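Local coordinates for protein putative surface-anchored fimbrial subunit (Corynebacterium diphtheriae, PDB 3HR6) that forms the shaft of the pilus as its major pilin, built of tandem Ig-like modules stabilised by isopeptide and disulfide bonds, at residues N203-T208 with V219-Y224; A110-Q115 with T182-F187; I367-L372 with T390-V395. All blocks are in the same frame, centred on the assembly; numbering follows the deposited sequence.

Contact 1. Residues N203-T208 with V219-Y224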
ATOM      1  N   ASN A 203      -0.532   2.969 -20.330  1.00 12.45           N
ATOM      2  CA  ASN A 203      -1.542   3.929 -20.852  1.00 10.86           C
ATOM      3  C   ASN A 203      -2.774   4.036 -19.957  1.00 11.42           C
ATOM      4  O   ASN A 203      -3.654   4.859 -20.228  1.00 11.74           O
ATOM      5  CB  ASN A 203      -1.943   3.565 -22.286  1.00 11.37           C
ATOM      6  CG  ASN A 203      -0.782   3.636 -23.221  1.00 10.75           C
ATOM      7  OD1 ASN A 203      -0.596   2.765 -24.072  1.00 16.23           O
ATOM      8  ND2 ASN A 203       0.044   4.643 -23.053  1.00  9.83           N
ATOM      9  N   LYS A 204      -2.811   3.221 -18.916  1.00 11.33           N
ATOM     10  CA  LYS A 204      -3.916   3.226 -17.962  1.00 11.44           C
ATOM     11  C   LYS A 204      -3.545   3.679 -16.570  1.00 10.98           C
ATOM     12  O   LYS A 204      -4.340   3.551 -15.678  1.00 10.85           O
ATOM     13  CB  LYS A 204      -4.610   1.866 -17.973  1.00 11.77           C
ATOM     14  CG  LYS A 204      -5.227   1.587 -19.336  1.00 14.12           C
ATOM     15  CD  LYS A 204      -5.989   0.300 -19.329  1.00 17.85           C
ATOM     16  CE  LYS A 204      -6.890   0.133 -20.553  1.00 18.68           C
ATOM     17  NZ  LYS A 204      -6.174  -0.519 -21.651  1.00 21.61           N
ATOM     18  N   ILE A 205      -2.347   4.233 -16.384  1.00 10.63           N
ATOM     19  CA  ILE A 205      -1.955   4.819 -15.103  1.00 10.54           C
ATOM     20  C   ILE A 205      -2.337   6.275 -15.140  1.00 10.11           C
ATOM     21  O   ILE A 205      -1.902   6.998 -16.006  1.00 11.08           O
ATOM     22  CB  ILE A 205      -0.449   4.702 -14.824  1.00 11.13           C
ATOM     23  CG1 ILE A 205      -0.006   3.227 -14.925  1.00 11.52           C
ATOM     24  CG2 ILE A 205      -0.133   5.255 -13.458  1.00 10.69           C
ATOM     25  CD1 ILE A 205       1.509   3.074 -14.987  1.00 12.06           C
ATOM     26  N   THR A 206      -3.168   6.678 -14.176  1.00 10.58           N
ATOM     27  CA  THR A 206      -3.614   8.047 -14.126  1.00  9.50           C
ATOM     28  C   THR A 206      -3.364   8.643 -12.750  1.00  9.92           C
ATOM     29  O   THR A 206      -3.386   7.952 -11.721  1.00 10.74           O
ATOM     30  CB  THR A 206      -5.117   8.175 -14.468  1.00  9.20           C
ATOM     31  OG1 THR A 206      -5.880   7.499 -13.459  1.00  9.65           O
ATOM     32  CG2 THR A 206      -5.397   7.577 -15.902  1.00  9.19           C
ATOM     33  N   VAL A 207      -3.142   9.946 -12.774  1.00  9.68           N
ATOM     34  CA  VAL A 207      -2.834  10.683 -11.580  1.00 10.27           C
ATOM     35  C   VAL A 207      -3.613  11.983 -11.659  1.00  9.07           C
ATOM     36  O   VAL A 207      -3.511  12.764 -12.653  1.00 10.29           O
ATOM     37  CB  VAL A 207      -1.336  10.976 -11.424  1.00 10.97           C
ATOM     38  CG1 VAL A 207      -1.060  11.697 -10.106  1.00 12.34           C
ATOM     39  CG2 VAL A 207      -0.468   9.727 -11.539  1.00 12.11           C
ATOM     40  N   THR A 208      -4.386  12.226 -10.601  1.00 10.35           N
ATOM     41  CA  THR A 208      -5.126  13.468 -10.474  1.00 10.17           C
ATOM     42  C   THR A 208      -4.905  14.077  -9.083  1.00 10.27           C
ATOM     43  O   THR A 208      -4.691  13.363  -8.109  1.00  9.78           O
ATOM     44  CB  THR A 208      -6.629  13.255 -10.677  1.00 10.35           C
ATOM     45  OG1 THR A 208      -7.160  12.463  -9.616  1.00 10.57           O
ATOM     46  CG2 THR A 208      -6.911  12.519 -11.997  1.00 12.83           C
ATOM     47  N   VAL A 219       5.267  15.033 -12.739  1.00 17.75           N
ATOM     48  CA  VAL A 219       4.861  13.722 -12.214  1.00 17.01           C
ATOM     49  C   VAL A 219       5.690  12.655 -12.914  1.00 16.80           C
ATOM     50  O   VAL A 219       5.705  12.587 -14.151  1.00 18.32           O
ATOM     51  CB  VAL A 219       3.355  13.457 -12.430  1.00 17.10           C
ATOM     52  CG1 VAL A 219       2.918  12.225 -11.661  1.00 16.51           C
ATOM     53  CG2 VAL A 219       2.559  14.599 -11.943  1.00 18.71           C
ATOM     54  N   SER A 220       6.447  11.897 -12.134  1.00 15.43           N
ATOM     55  CA  SER A 220       7.280  10.796 -12.611  1.00 14.08           C
ATOM     56  C   SER A 220       6.618   9.467 -12.272  1.00 13.56           C
ATOM     57  O   SER A 220       6.488   9.093 -11.105  1.00 13.02           O
ATOM     58  CB  SER A 220       8.675  10.857 -11.958  1.00 14.09           C
ATOM     59  OG  SER A 220       9.470   9.734 -12.359  1.00 16.47           O
ATOM     60  N   VAL A 221       6.178   8.759 -13.301  1.00 13.46           N
ATOM     61  CA  VAL A 221       5.531   7.476 -13.139  1.00 12.85           C
ATOM     62  C   VAL A 221       6.571   6.438 -13.538  1.00 12.65           C
ATOM     63  O   VAL A 221       7.069   6.471 -14.638  1.00 12.69           O
ATOM     64  CB  VAL A 221       4.290   7.346 -14.031  1.00 12.99           C
ATOM     65  CG1 VAL A 221       3.614   6.014 -13.798  1.00 12.84           C
ATOM     66  CG2 VAL A 221       3.315   8.495 -13.779  1.00 14.70           C
ATOM     67  N   GLN A 222       6.927   5.536 -12.615  1.00 12.34           N
ATOM     68  CA  GLN A 222       7.968   4.543 -12.879  0.50 11.45           C
ATOM     69  C   GLN A 222       7.498   3.186 -12.366  1.00 11.63           C
ATOM     70  O   GLN A 222       6.707   3.100 -11.444  1.00 12.39           O
ATOM     71  CB  GLN A 222       9.276   4.897 -12.162  0.50 11.05           C
ATOM     72  CG  GLN A 222       9.863   6.275 -12.444  0.50 10.18           C
ATOM     73  CD  GLN A 222      10.981   6.603 -11.460  0.50 12.60           C
ATOM     74  OE1 GLN A 222      10.729   6.820 -10.255  0.50 16.28           O
ATOM     75  NE2 GLN A 222      12.212   6.616 -11.948  0.50 17.25           N
ATOM     76  N   THR A 223       7.987   2.128 -12.995  1.00 12.36           N
ATOM     77  CA  THR A 223       7.871   0.772 -12.434  1.00 12.88           C
ATOM     78  C   THR A 223       9.280   0.178 -12.307  1.00 12.02           C
ATOM     79  O   THR A 223      10.187   0.473 -13.076  1.00 12.84           O
ATOM     80  CB  THR A 223       6.990  -0.157 -13.267  1.00 12.22           C
ATOM     81  OG1 THR A 223       7.556  -0.332 -14.566  1.00 16.82           O
ATOM     82  CG2 THR A 223       5.547   0.389 -13.374  1.00 13.22           C
ATOM     83  N   TYR A 224       9.466  -0.652 -11.295  1.00 12.02           N
ATOM     84  CA  TYR A 224      10.676  -1.408 -11.155  1.00 12.16           C
ATOM     85  C   TYR A 224      10.358  -2.723 -10.460  1.00 12.25           C
ATOM     86  O   TYR A 224       9.406  -2.793  -9.694  1.00 12.34           O
ATOM     87  CB  TYR A 224      11.758  -0.627 -10.383  1.00 11.90           C
ATOM     88  CG  TYR A 224      11.283   0.201  -9.218  1.00 12.18           C
ATOM     89  CD1 TYR A 224      11.292  -0.294  -7.914  1.00 12.03           C
ATOM     90  CD2 TYR A 224      10.761   1.497  -9.399  1.00 13.47           C
ATOM     91  CE1 TYR A 224      10.852   0.444  -6.862  1.00 10.92           C
ATOM     92  CE2 TYR A 224      10.321   2.244  -8.344  1.00 12.91           C
ATOM     93  CZ  TYR A 224      10.353   1.738  -7.061  1.00 11.74           C
ATOM     94  OH  TYR A 224       9.901   2.477  -6.027  1.00 14.59           O
TER
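Ile205 and Val221 approach as two side chains sliding past one another in opposite directions, each projecting from its backbone toward the other segment. A single methyl of the valine does the touching: Val221 CG1 lies 3.8 Å from Ile205 CD1 and equally 3.8 Å from Ile205 CG2, so it meets both the long arm and the short branch of the isoleucine. The torsion of the valine accounts for this, since CG1 stands anti to the backbone N (chi1 -178°). Two residues further along segment 203-208, Val207 turns the same way and meets Val219, whose CB also points across. Here one methyl faces one methyl, Val207 CG2 to Val219 CG1, at a looser 4.2 Å.

The backbone evidence shows that these chains do not pair within one sheet. The CA atoms of Ile205 and Val221 are 8.2 Å apart and those of Val207 and Val219 8.3 Å, well beyond the spacing of bonded neighbours, and the two pairs run in opposite order. Each segment has its bonding partner elsewhere: Thr206 and Thr208 with strand 251-259, Ser220 and Gln222 with strand 229-236. Ile214 touches both Val207 and Val219, while Leu232 packs on Ile205, extending the apolar cluster. The contact lies near the surface, with Val221 exposed. Two sheets facing each other through aliphatic side chains in this way form a beta sandwich, consistent with an Ig-like, Cna-B-like pilin module.

Contact 2. Residues A110-Q115 with T182-F187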
ATOM      1  N   ALA A 110       5.090   7.282   9.250  1.00 16.16           N
ATOM      2  CA  ALA A 110       5.459   8.350   8.357  1.00 16.03           C
ATOM      3  C   ALA A 110       4.709   9.646   8.693  1.00 14.82           C
ATOM      4  O   ALA A 110       3.499   9.643   8.925  1.00 15.83           O
ATOM      5  CB  ALA A 110       5.174   7.935   6.940  1.00 15.61           C
ATOM      6  N   VAL A 111       5.475  10.722   8.785  1.00 13.34           N
ATOM      7  CA  VAL A 111       4.936  12.079   9.000  1.00 12.81           C
ATOM      8  C   VAL A 111       5.634  13.120   8.105  1.00 12.53           C
ATOM      9  O   VAL A 111       6.726  12.879   7.591  1.00 14.07           O
ATOM     10  CB  VAL A 111       5.117  12.495  10.484  1.00 11.43           C
ATOM     11  CG1 VAL A 111       4.352  11.580  11.477  1.00 10.87           C
ATOM     12  CG2 VAL A 111       6.633  12.546  10.868  1.00 12.15           C
ATOM     13  N   VAL A 112       5.073  14.337   8.047  1.00 11.92           N
ATOM     14  CA  VAL A 112       5.750  15.476   7.477  1.00 11.99           C
ATOM     15  C   VAL A 112       6.609  16.006   8.626  1.00 12.99           C
ATOM     16  O   VAL A 112       6.112  16.580   9.597  1.00 12.16           O
ATOM     17  CB  VAL A 112       4.779  16.550   6.944  1.00 12.30           C
ATOM     18  CG1 VAL A 112       5.544  17.709   6.284  1.00 13.17           C
ATOM     19  CG2 VAL A 112       3.790  15.898   5.930  1.00 13.64           C
ATOM     20  N   ARG A 113       7.892  15.733   8.522  1.00 13.67           N
ATOM     21  CA  ARG A 113       8.825  15.894   9.636  1.00 13.55           C
ATOM     22  C   ARG A 113       9.162  17.317   9.910  1.00 14.80           C
ATOM     23  O   ARG A 113       9.052  18.179   9.045  1.00 13.37           O
ATOM     24  CB  ARG A 113      10.102  15.096   9.376  1.00 13.96           C
ATOM     25  CG  ARG A 113      10.850  15.520   8.148  1.00 14.50           C
ATOM     26  CD  ARG A 113      12.230  14.898   8.130  1.00 16.06           C
ATOM     27  NE  ARG A 113      12.872  15.048   6.831  1.00 17.24           N
ATOM     28  CZ  ARG A 113      14.106  14.641   6.557  1.00 18.75           C
ATOM     29  NH1 ARG A 113      14.856  14.085   7.501  1.00 17.85           N
ATOM     30  NH2 ARG A 113      14.593  14.804   5.326  1.00 19.30           N
ATOM     31  N   SER A 114       9.616  17.540  11.143  1.00 14.46           N
ATOM     32  CA  SER A 114      10.135  18.809  11.569  1.00 15.83           C
ATOM     33  C   SER A 114      11.415  19.109  10.807  1.00 15.03           C
ATOM     34  O   SER A 114      12.164  18.195  10.480  1.00 14.95           O
ATOM     35  CB  SER A 114      10.437  18.776  13.071  1.00 14.61           C
ATOM     36  OG  SER A 114       9.314  18.350  13.835  1.00 19.39           O
ATOM     37  N   GLN A 115      11.633  20.382  10.517  1.00 16.14           N
ATOM     38  CA  GLN A 115      12.896  20.850   9.975  1.00 16.78           C
ATOM     39  C   GLN A 115      13.989  20.747  11.037  1.00 16.14           C
ATOM     40  O   GLN A 115      13.697  20.740  12.244  1.00 16.32           O
ATOM     41  CB  GLN A 115      12.782  22.318   9.569  1.00 17.16           C
ATOM     42  CG  GLN A 115      11.583  22.604   8.686  1.00 19.66           C
ATOM     43  CD  GLN A 115      11.718  21.953   7.369  1.00 21.07           C
ATOM     44  OE1 GLN A 115      12.766  22.093   6.720  1.00 22.97           O
ATOM     45  NE2 GLN A 115      10.671  21.249   6.930  1.00 21.84           N
ATOM     46  N   THR A 182       6.403  26.399   4.963  1.00 21.09           N
ATOM     47  CA  THR A 182       7.249  25.230   4.640  1.00 20.07           C
ATOM     48  C   THR A 182       6.763  24.562   3.379  1.00 19.36           C
ATOM     49  O   THR A 182       5.644  24.797   2.924  1.00 19.87           O
ATOM     50  CB  THR A 182       7.356  24.173   5.784  1.00 19.84           C
ATOM     51  OG1 THR A 182       6.080  23.559   6.072  1.00 19.89           O
ATOM     52  CG2 THR A 182       7.923  24.817   7.030  1.00 21.56           C
ATOM     53  N   LYS A 183       7.621  23.729   2.797  1.00 17.24           N
ATOM     54  CA  LYS A 183       7.270  23.001   1.579  1.00 16.47           C
ATOM     55  C   LYS A 183       7.425  21.518   1.793  1.00 15.05           C
ATOM     56  O   LYS A 183       8.177  21.072   2.658  1.00 15.12           O
ATOM     57  CB  LYS A 183       8.170  23.458   0.414  1.00 16.08           C
ATOM     58  CG  LYS A 183       8.063  24.926   0.123  1.00 18.94           C
ATOM     59  CD  LYS A 183       6.838  25.172  -0.729  1.00 20.40           C
ATOM     60  CE  LYS A 183       6.510  26.633  -0.813  1.00 22.21           C
ATOM     61  NZ  LYS A 183       5.653  26.862  -2.008  1.00 25.20           N
ATOM     62  N   PHE A 184       6.674  20.740   1.016  1.00 15.60           N
ATOM     63  CA  PHE A 184       6.862  19.331   0.995  1.00 14.41           C
ATOM     64  C   PHE A 184       8.267  19.038   0.480  1.00 14.96           C
ATOM     65  O   PHE A 184       8.732  19.696  -0.438  1.00 15.74           O
ATOM     66  CB  PHE A 184       5.813  18.644   0.110  1.00 14.42           C
ATOM     67  CG  PHE A 184       4.471  18.527   0.754  1.00 12.14           C
ATOM     68  CD1 PHE A 184       4.212  17.493   1.614  1.00 12.15           C
ATOM     69  CD2 PHE A 184       3.476  19.454   0.492  1.00 14.34           C
ATOM     70  CE1 PHE A 184       2.966  17.362   2.208  1.00 10.90           C
ATOM     71  CE2 PHE A 184       2.238  19.347   1.090  1.00 13.73           C
ATOM     72  CZ  PHE A 184       1.979  18.295   1.936  1.00 12.05           C
ATOM     73  N   GLU A 185       8.924  18.043   1.078  1.00 16.08           N
ATOM     74  CA  GLU A 185      10.243  17.603   0.611  1.00 16.36           C
ATOM     75  C   GLU A 185      10.097  16.819  -0.678  1.00 15.99           C
ATOM     76  O   GLU A 185      11.025  16.775  -1.494  1.00 15.57           O
ATOM     77  CB  GLU A 185      10.902  16.638   1.586  1.00 18.48           C
ATOM     78  CG  GLU A 185      11.297  17.140   2.936  1.00 21.35           C
ATOM     79  CD  GLU A 185      11.805  15.967   3.749  1.00 25.36           C
ATOM     80  OE1 GLU A 185      12.640  15.184   3.239  1.00 31.52           O
ATOM     81  OE2 GLU A 185      11.354  15.779   4.881  1.00 24.63           O
ATOM     82  N   GLY A 186       8.934  16.204  -0.845  1.00 15.28           N
ATOM     83  CA  GLY A 186       8.660  15.349  -1.986  1.00 14.43           C
ATOM     84  C   GLY A 186       7.360  14.666  -1.693  1.00 13.29           C
ATOM     85  O   GLY A 186       6.789  14.876  -0.634  1.00 13.30           O
ATOM     86  N   PHE A 187       6.880  13.842  -2.616  1.00 13.14           N
ATOM     87  CA  PHE A 187       5.600  13.194  -2.411  1.00 12.64           C
ATOM     88  C   PHE A 187       5.542  12.002  -3.340  1.00 11.78           C
ATOM     89  O   PHE A 187       5.464  12.160  -4.556  1.00 13.18           O
ATOM     90  CB  PHE A 187       4.432  14.162  -2.642  1.00 12.16           C
ATOM     91  CG  PHE A 187       3.212  13.850  -1.807  1.00 12.50           C
ATOM     92  CD1 PHE A 187       3.118  14.294  -0.509  1.00  9.72           C
ATOM     93  CD2 PHE A 187       2.183  13.105  -2.307  1.00 13.56           C
ATOM     94  CE1 PHE A 187       2.014  14.043   0.250  1.00 13.02           C
ATOM     95  CE2 PHE A 187       1.072  12.810  -1.503  1.00 13.63           C
ATOM     96  CZ  PHE A 187       1.002  13.276  -0.252  1.00 12.26           C
TER
HETATM   97  O   HOH W   1       9.434  18.172   6.220  1.00 20.76           O
HETATM   98  O   HOH W   2       8.797  15.399   5.165  1.00 21.39           O
HETATM   99  O   HOH W   3      10.886  20.856   3.974  1.00 23.67           O
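Val112 and Phe184 mark the closest approach of the two backbones, with their CA atoms 7.6 Å apart. Segment 110-115 has a weakly bonded strand at about Val111-Val112, after which Arg113, Ser114 and Gln115 stay extended. Segment 182-187 forms no regular structure: it is extended up to Phe184, has helix-like backbone angles at Glu185 alone and straightens again at Gly186. The direct bonds between the two segments are made by side chains.

The main link is a salt bridge between Arg113 and Glu185, whose chains cross at about a right angle. Arg113 presents the NE side of its guanidinium, so that NE bonds Glu185 OE2 at 2.6 Å, with an N-H...O angle of 164°, and NH2 bonds Glu185 OE1 at 2.9 Å. OE2 lies close to the guanidinium plane, yet both oxygens are approached from above the carboxylate plane, and the two groups are tilted 30° from coplanar. Arg113 CG sits between the backbone N and the carbonyl carbon (chi1 61°), and from there an extended chain carries the head across to the glutamate. Its remaining nitrogen, NH1, bonds Gln103 O, which gives the guanidinium a second protein partner. A water bonded to Glu185 OE2 at 2.6 Å makes a weak link to the Arg113 N. Another water joins Gln115 NE2 and Lys183 O, at 3.0 Å from each.

Beside this polar group, Val112 CG2 meets Phe184 CE1 obliquely at 4.1 Å, and Ile178 touches both residues. One segment belongs to the N-terminal pilin D1 family region and the other to the Cna-B-like region, so the ion pair, bridging waters and small apolar patch are together consistent with a junction between tandem modules of the pilin.

Contact 3. Residues I367-L372 with T390-V395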
ATOM      1  N   ILE A 367     -10.791 -18.215 -10.075  1.00 10.85           N
ATOM      2  CA  ILE A 367     -12.075 -17.616 -10.038  1.00 11.93           C
ATOM      3  C   ILE A 367     -12.047 -16.511  -8.979  1.00 11.03           C
ATOM      4  O   ILE A 367     -11.943 -16.802  -7.781  1.00 12.24           O
ATOM      5  CB  ILE A 367     -13.195 -18.623  -9.690  1.00 10.85           C
ATOM      6  CG1 ILE A 367     -13.227 -19.805 -10.689  1.00 12.81           C
ATOM      7  CG2 ILE A 367     -14.497 -17.908  -9.700  1.00 10.81           C
ATOM      8  CD1 ILE A 367     -13.967 -21.057 -10.185  1.00 13.14           C
ATOM      9  N   HIS A 368     -12.173 -15.262  -9.417  1.00 11.59           N
ATOM     10  CA  HIS A 368     -12.247 -14.138  -8.478  1.00 12.00           C
ATOM     11  C   HIS A 368     -13.660 -14.070  -7.944  1.00 12.17           C
ATOM     12  O   HIS A 368     -14.627 -13.867  -8.680  1.00 13.54           O
ATOM     13  CB  HIS A 368     -11.853 -12.834  -9.170  1.00 11.11           C
ATOM     14  CG  HIS A 368     -12.163 -11.615  -8.359  1.00 10.63           C
ATOM     15  ND1 HIS A 368     -12.746 -10.465  -8.884  1.00 10.67           N
ATOM     16  CD2 HIS A 368     -11.986 -11.367  -7.037  1.00 12.59           C
ATOM     17  CE1 HIS A 368     -12.876  -9.567  -7.932  1.00 12.16           C
ATOM     18  NE2 HIS A 368     -12.468 -10.105  -6.788  1.00 11.82           N
ATOM     19  N   LEU A 369     -13.814 -14.243  -6.642  1.00 11.88           N
ATOM     20  CA  LEU A 369     -15.113 -14.294  -6.017  1.00 11.53           C
ATOM     21  C   LEU A 369     -15.638 -12.961  -5.513  1.00 12.07           C
ATOM     22  O   LEU A 369     -16.815 -12.686  -5.578  1.00 13.32           O
ATOM     23  CB  LEU A 369     -15.034 -15.273  -4.854  1.00 11.84           C
ATOM     24  CG  LEU A 369     -14.719 -16.690  -5.244  1.00 12.97           C
ATOM     25  CD1 LEU A 369     -14.475 -17.476  -3.977  1.00 11.89           C
ATOM     26  CD2 LEU A 369     -15.883 -17.327  -5.991  1.00 13.82           C
ATOM     27  N   GLY A 370     -14.721 -12.126  -5.027  1.00 11.65           N
ATOM     28  CA  GLY A 370     -15.104 -10.855  -4.439  1.00 12.28           C
ATOM     29  C   GLY A 370     -13.929 -10.191  -3.766  1.00 11.62           C
ATOM     30  O   GLY A 370     -12.828 -10.739  -3.792  1.00 12.16           O
ATOM     31  N   THR A 371     -14.189  -9.039  -3.145  1.00 11.92           N
ATOM     32  CA  THR A 371     -13.130  -8.181  -2.618  1.00 11.32           C
ATOM     33  C   THR A 371     -13.535  -7.556  -1.285  1.00 10.57           C
ATOM     34  O   THR A 371     -14.662  -7.101  -1.082  1.00 12.69           O
ATOM     35  CB  THR A 371     -12.773  -7.078  -3.611  1.00 11.83           C
ATOM     36  OG1 THR A 371     -12.366  -7.696  -4.821  1.00 12.30           O
ATOM     37  CG2 THR A 371     -11.620  -6.237  -3.066  1.00 11.72           C
ATOM     38  N   LEU A 372     -12.577  -7.556  -0.370  1.00 11.34           N
ATOM     39  CA  LEU A 372     -12.674  -6.916   0.948  1.00 10.95           C
ATOM     40  C   LEU A 372     -11.825  -5.646   0.846  1.00 13.05           C
ATOM     41  O   LEU A 372     -10.640  -5.685   0.469  1.00 13.30           O
ATOM     42  CB  LEU A 372     -12.100  -7.836   2.021  1.00 11.16           C
ATOM     43  CG  LEU A 372     -12.148  -7.300   3.439  1.00 13.39           C
ATOM     44  CD1 LEU A 372     -13.610  -7.232   3.954  1.00 13.79           C
ATOM     45  CD2 LEU A 372     -11.284  -8.159   4.400  1.00 12.66           C
ATOM     46  N   THR A 390     -27.289 -16.771  -8.065  1.00 14.52           N
ATOM     47  CA  THR A 390     -26.943 -17.015  -6.689  1.00 14.32           C
ATOM     48  C   THR A 390     -25.804 -17.993  -6.513  1.00 13.29           C
ATOM     49  O   THR A 390     -25.227 -18.028  -5.453  1.00 12.05           O
ATOM     50  CB  THR A 390     -28.133 -17.574  -5.877  1.00 14.33           C
ATOM     51  OG1 THR A 390     -28.557 -18.840  -6.401  1.00 15.71           O
ATOM     52  CG2 THR A 390     -29.301 -16.595  -5.875  1.00 15.45           C
ATOM     53  N   GLU A 391     -25.492 -18.789  -7.524  1.00 13.29           N
ATOM     54  CA  GLU A 391     -24.398 -19.753  -7.409  1.00 13.29           C
ATOM     55  C   GLU A 391     -23.749 -19.976  -8.753  1.00 13.47           C
ATOM     56  O   GLU A 391     -24.340 -19.715  -9.800  1.00 14.34           O
ATOM     57  CB  GLU A 391     -24.898 -21.143  -6.900  1.00 13.36           C
ATOM     58  CG  GLU A 391     -25.694 -21.165  -5.605  1.00 15.60           C
ATOM     59  CD  GLU A 391     -24.918 -20.847  -4.320  1.00 19.14           C
ATOM     60  OE1 GLU A 391     -23.666 -20.718  -4.317  1.00 18.41           O
ATOM     61  OE2 GLU A 391     -25.614 -20.721  -3.275  1.00 19.15           O
ATOM     62  N   PHE A 392     -22.553 -20.548  -8.710  1.00 12.88           N
ATOM     63  CA  PHE A 392     -21.952 -21.129  -9.877  1.00 12.11           C
ATOM     64  C   PHE A 392     -22.591 -22.477 -10.208  1.00 13.01           C
ATOM     65  O   PHE A 392     -23.175 -23.187  -9.344  1.00 12.71           O
ATOM     66  CB  PHE A 392     -20.443 -21.329  -9.688  1.00 12.98           C
ATOM     67  CG  PHE A 392     -19.662 -20.065  -9.546  1.00 10.58           C
ATOM     68  CD1 PHE A 392     -19.314 -19.287 -10.656  1.00 13.30           C
ATOM     69  CD2 PHE A 392     -19.266 -19.617  -8.287  1.00 14.32           C
ATOM     70  CE1 PHE A 392     -18.605 -18.117 -10.514  1.00 13.42           C
ATOM     71  CE2 PHE A 392     -18.558 -18.452  -8.139  1.00 14.07           C
ATOM     72  CZ  PHE A 392     -18.213 -17.688  -9.246  1.00 14.39           C
ATOM     73  N   CYS A 393     -22.499 -22.822 -11.477  1.00 13.33           N
ATOM     74  CA  CYS A 393     -22.932 -24.161 -11.891  1.00 13.40           C
ATOM     75  C   CYS A 393     -22.183 -24.611 -13.098  1.00 13.58           C
ATOM     76  O   CYS A 393     -21.664 -23.820 -13.849  1.00 14.12           O
ATOM     77  CB  CYS A 393     -24.440 -24.217 -12.109  1.00 13.62           C
ATOM     78  SG  CYS A 393     -24.982 -22.888 -13.251  1.00 17.48           S
ATOM     79  N   LEU A 394     -22.114 -25.920 -13.278  1.00 12.37           N
ATOM     80  CA  LEU A 394     -21.413 -26.482 -14.416  1.00 12.02           C
ATOM     81  C   LEU A 394     -22.412 -27.078 -15.390  1.00 12.81           C
ATOM     82  O   LEU A 394     -23.361 -27.749 -14.979  1.00 13.21           O
ATOM     83  CB  LEU A 394     -20.488 -27.583 -13.934  1.00 11.23           C
ATOM     84  CG  LEU A 394     -19.274 -27.155 -13.095  1.00 11.90           C
ATOM     85  CD1 LEU A 394     -18.673 -28.423 -12.334  1.00 11.77           C
ATOM     86  CD2 LEU A 394     -18.230 -26.442 -13.964  1.00 16.10           C
ATOM     87  N   VAL A 395     -22.172 -26.844 -16.669  1.00 12.51           N
ATOM     88  CA  VAL A 395     -22.982 -27.463 -17.722  1.00 11.75           C
ATOM     89  C   VAL A 395     -22.076 -28.400 -18.493  1.00 13.24           C
ATOM     90  O   VAL A 395     -21.021 -28.003 -19.018  1.00 13.35           O
ATOM     91  CB  VAL A 395     -23.585 -26.411 -18.680  1.00 10.68           C
ATOM     92  CG1 VAL A 395     -24.199 -27.105 -19.943  1.00 10.65           C
ATOM     93  CG2 VAL A 395     -24.608 -25.551 -17.973  1.00 11.44           C
TER
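Ile367, Leu369 and Phe392 meet in the buried core of an Ig-like beta sandwich near the C-terminal end of the chain. Strand 361-375 pairs with 302-315, whereas 391-398 pairs with 327-333, and the CA atoms of Leu369 and Phe392 are 10.4 Å apart, so the contact joins two sheets through side chains alone. The far end of the phenylalanine ring does the reaching: Phe392 CZ lies 3.8 Å from Ile367 CG2, and Phe392 CE2 lies 3.6 Å from Leu369 CD2. Ile367 slides past the ring in the opposite direction, and both methyls approach it obliquely. Trp385, edge-to-face, and Arg332, through a cation-pi contact, add to the packing of the same ring.

The neighbouring residue Cys393 is disulfide-bonded to Cys333, tying 391-398 to strand 327-333, and Thr390 and Glu391 both face Cys333 in a classic beta bulge. His368 points its CB away from Phe392; its ring stacks on Phe161, next in sequence to the calcium ligand Gly160. His368 NE2 and Thr371 OG1 share a hydrogen bond of 3.1 Å, with OG1 in the plane of the imidazole.

Overall arrangement
Along the chain the contacts come in series: contact 2 closes first, then contact 1, then contact 3. Contact 2 joins the D1 and Cna-B-like family regions, contact 1 lies wholly within the Cna-B-like region, and contact 3 belongs to the C-terminal module. The centres of contacts 1 and 2 are about 22 Å apart, those of 1 and 3 about 32 Å apart, and those of 2 and 3 about 45 Å apart, on opposite sides of the chain's centre. None touches another. Contacts 1 and 3 nevertheless share one continuous mixed sheet, through strands 219-226 and 361-375. This spread along an elongated chain fits a shaft pilin of tandem modules.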